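Local coordinates for VompD (Bartonella quintana, PDB 4LGO), which is a trimeric autotransporter adhesin of the bacterial outer membrane, probably mediating attachment to host surfaces through its exported N-terminal region, at the interface of chains A and B. Numbering follows the deposited sequence. Chains: chain A/B, VompD.

The interface of chains A and B. Residues chain A 54-55, 69, 73, 75; chain B 55, 68-70, 73.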
ATOM      1  N   ASN A  54      -8.591   2.018  10.099  1.00 18.03           N
ATOM      2  CA  ASN A  54      -7.818   1.122   9.284  1.00 16.96           C
ATOM      3  C   ASN A  54      -8.085  -0.340   9.577  1.00 17.08           C
ATOM      4  O   ASN A  54      -8.110  -1.131   8.640  1.00 17.67           O
ATOM      5  CB  ASN A  54      -6.313   1.363   9.460  1.00 15.47           C
ATOM      6  CG  ASN A  54      -5.806   2.567   8.720  1.00 16.20           C
ATOM      7  OD1 ASN A  54      -6.344   2.955   7.699  1.00 16.42           O
ATOM      8  ND2 ASN A  54      -4.753   3.194   9.258  1.00 15.54           N
ATOM      9  N   ILE A  55      -8.269  -0.671  10.853  1.00 16.56           N
ATOM     10  CA  ILE A  55      -8.629  -2.015  11.281  1.00 17.13           C
ATOM     11  C   ILE A  55     -10.140  -2.062  11.489  1.00 18.79           C
ATOM     12  O   ILE A  55     -10.697  -1.330  12.316  1.00 18.62           O
ATOM     13  CB  ILE A  55      -7.905  -2.472  12.559  1.00 16.91           C
ATOM     14  CG1 ILE A  55      -6.398  -2.253  12.447  1.00 16.39           C
ATOM     15  CG2 ILE A  55      -8.265  -3.924  12.874  1.00 16.82           C
ATOM     16  CD1 ILE A  55      -5.700  -3.082  11.393  1.00 16.60           C
ATOM     17  N   LEU A  69      -9.032  -5.438   7.157  1.00 20.60           N
ATOM     18  CA  LEU A  69      -8.666  -4.066   6.821  1.00 19.39           C
ATOM     19  C   LEU A  69      -9.866  -3.347   6.255  1.00 20.14           C
ATOM     20  O   LEU A  69     -10.714  -3.941   5.597  1.00 21.21           O
ATOM     21  CB  LEU A  69      -7.569  -4.005   5.757  1.00 18.93           C
ATOM     22  CG  LEU A  69      -6.204  -4.518   6.203  1.00 18.05           C
ATOM     23  CD1 LEU A  69      -5.214  -4.540   5.023  1.00 17.64           C
ATOM     24  CD2 LEU A  69      -5.641  -3.719   7.376  1.00 17.15           C
ATOM     25  N   ILE A  73      -7.093   2.062   3.339  1.00 16.90           N
ATOM     26  CA  ILE A  73      -6.169   2.210   4.451  1.00 16.14           C
ATOM     27  C   ILE A  73      -5.310   3.457   4.275  1.00 15.69           C
ATOM     28  O   ILE A  73      -4.956   3.831   3.151  1.00 15.80           O
ATOM     29  CB  ILE A  73      -5.291   0.954   4.698  1.00 15.82           C
ATOM     30  CG1 ILE A  73      -4.421   0.572   3.473  1.00 15.86           C
ATOM     31  CG2 ILE A  73      -6.170  -0.214   5.151  1.00 16.41           C
ATOM     32  CD1 ILE A  73      -3.368  -0.477   3.782  1.00 16.40           C
ATOM     33  N   VAL A  75      -1.895   5.267   5.681  1.00 15.79           N
ATOM     34  CA  VAL A  75      -0.607   5.021   6.322  1.00 15.82           C
ATOM     35  C   VAL A  75       0.359   6.125   5.899  1.00 15.93           C
ATOM     36  O   VAL A  75       0.016   7.005   5.101  1.00 16.72           O
ATOM     37  CB  VAL A  75      -0.030   3.615   5.933  1.00 15.84           C
ATOM     38  CG1 VAL A  75      -0.994   2.494   6.362  1.00 16.90           C
ATOM     39  CG2 VAL A  75       0.280   3.532   4.448  1.00 16.41           C
TER
ATOM     40  N   ILE B  55       0.532  -4.407  13.093  1.00 16.77           N
ATOM     41  CA  ILE B  55      -0.742  -4.180  13.815  1.00 17.08           C
ATOM     42  C   ILE B  55      -0.382  -3.537  15.149  1.00 16.94           C
ATOM     43  O   ILE B  55       0.365  -4.110  15.944  1.00 17.30           O
ATOM     44  CB  ILE B  55      -1.542  -5.490  14.063  1.00 17.87           C
ATOM     45  CG1 ILE B  55      -1.751  -6.281  12.776  1.00 18.59           C
ATOM     46  CG2 ILE B  55      -2.881  -5.173  14.726  1.00 18.02           C
ATOM     47  CD1 ILE B  55      -2.446  -5.538  11.656  1.00 18.76           C
ATOM     48  N   ASP B  68      -5.011  -0.482  15.410  1.00 18.14           N
ATOM     49  CA  ASP B  68      -4.702   0.353  14.266  1.00 18.30           C
ATOM     50  C   ASP B  68      -3.574  -0.324  13.479  1.00 17.42           C
ATOM     51  O   ASP B  68      -3.057  -1.377  13.867  1.00 18.34           O
ATOM     52  CB  ASP B  68      -4.251   1.741  14.724  1.00 19.30           C
ATOM     53  CG  ASP B  68      -4.410   2.828  13.646  1.00 19.81           C
ATOM     54  OD1 ASP B  68      -4.645   2.622  12.433  1.00 20.58           O
ATOM     55  OD2 ASP B  68      -4.223   3.960  14.054  1.00 23.53           O
ATOM     56  N   LEU B  69      -3.231   0.284  12.343  1.00 17.21           N
ATOM     57  CA  LEU B  69      -2.011  -0.027  11.607  1.00 16.54           C
ATOM     58  C   LEU B  69      -0.863   0.858  12.068  1.00 16.15           C
ATOM     59  O   LEU B  69      -1.032   2.016  12.400  1.00 15.33           O
ATOM     60  CB  LEU B  69      -2.212   0.214  10.108  1.00 16.94           C
ATOM     61  CG  LEU B  69      -3.057  -0.741   9.333  1.00 17.07           C
ATOM     62  CD1 LEU B  69      -3.218  -0.272   7.878  1.00 16.93           C
ATOM     63  CD2 LEU B  69      -2.504  -2.164   9.444  1.00 17.59           C
ATOM     64  N   ASN B  70       0.335   0.313  12.051  1.00 15.64           N
ATOM     65  CA  ASN B  70       1.554   1.121  12.098  1.00 16.08           C
ATOM     66  C   ASN B  70       1.531   2.149  10.966  1.00 16.03           C
ATOM     67  O   ASN B  70       1.000   1.876   9.902  1.00 15.19           O
ATOM     68  CB  ASN B  70       2.749   0.165  11.943  1.00 16.46           C
ATOM     69  CG  ASN B  70       4.091   0.754  12.401  1.00 17.41           C
ATOM     70  OD1 ASN B  70       4.480   1.880  12.074  1.00 18.52           O
ATOM     71  ND2 ASN B  70       4.860  -0.080  13.083  1.00 19.41           N
ATOM     72  N   ILE B  73       4.021   0.197   7.263  1.00 14.86           N
ATOM     73  CA  ILE B  73       3.696  -1.227   7.129  1.00 15.34           C
ATOM     74  C   ILE B  73       4.639  -1.924   6.167  1.00 15.84           C
ATOM     75  O   ILE B  73       5.072  -1.339   5.164  1.00 15.38           O
ATOM     76  CB  ILE B  73       2.204  -1.503   6.770  1.00 15.53           C
ATOM     77  CG1 ILE B  73       1.819  -0.925   5.406  1.00 15.82           C
ATOM     78  CG2 ILE B  73       1.300  -1.038   7.896  1.00 15.72           C
ATOM     79  CD1 ILE B  73       0.423  -1.331   4.882  1.00 16.20           C
TER
HETATM   80  O   HOH W   1      -6.883   3.838  11.498  1.00 18.20           O
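B:Leu69, at the end of strand 65-69, pushes its branched tip into chain A between A:Asn54, A:Ile55, A:Ile73 and A:Val75, in the N-terminal domain of this trimeric autotransporter adhesin, a family whose exported part is built from three intertwined copies of one chain. With 58 Å² hidden, it loses more surface to the partner than any other residue of the patch. Its fork divides the work. CD1 reaches the beta-carbon of A:Asn54 (CB to CD1 3.8 Å) and also touches CG1 of A:Val75 and CB and CG2 of A:Ile73. CD2 turns to the delta-methyl of A:Ile55 (CD1 to CD2 3.9 Å) and to CD2 of A:Leu69, whose side chain it crosses at about a right angle. A two-pronged leucine suits a place where one residue must serve several neighbours, and A:Val75 and A:Ile73, branched next to the backbone, offer CD1 stiff walls.

Like residues also meet tip to tip, as copies packed around a shared core would. The CD1 methyls of A:Ile73 and B:Ile73 lie 4.0 Å apart; an extended end (chi2 169° and 171°) carries each methyl to its partner. The CD1 methyls of A:Ile55 and B:Ile55 are 4.1 Å apart. A:Ile55 also lays its CG1 against the backbone of B:Asp68.

Polar contacts flank this apolar cluster. The amide ND2 of A:Asn54 donates to OD1 of B:Asp68 (3.2 Å), meeting it nearly along the C-O axis, although the acceptor is tilted from the amide plane and the two planes stand 42° apart. Asparagine suits this place because its short amide turns an N-H donor to the carboxylate while its CB packs against B:Leu69. OD1 of B:Asp68 also accepts from the backbone N of B:Leu69 (2.7 Å), which approaches from above the carboxylate plane. Water 1 bridges the backbone N of A:Asn54 to OD1 of B:Asp68 as well. A short acidic side chain fits here, for one oxygen can tie its own strand end to the neighbouring chain.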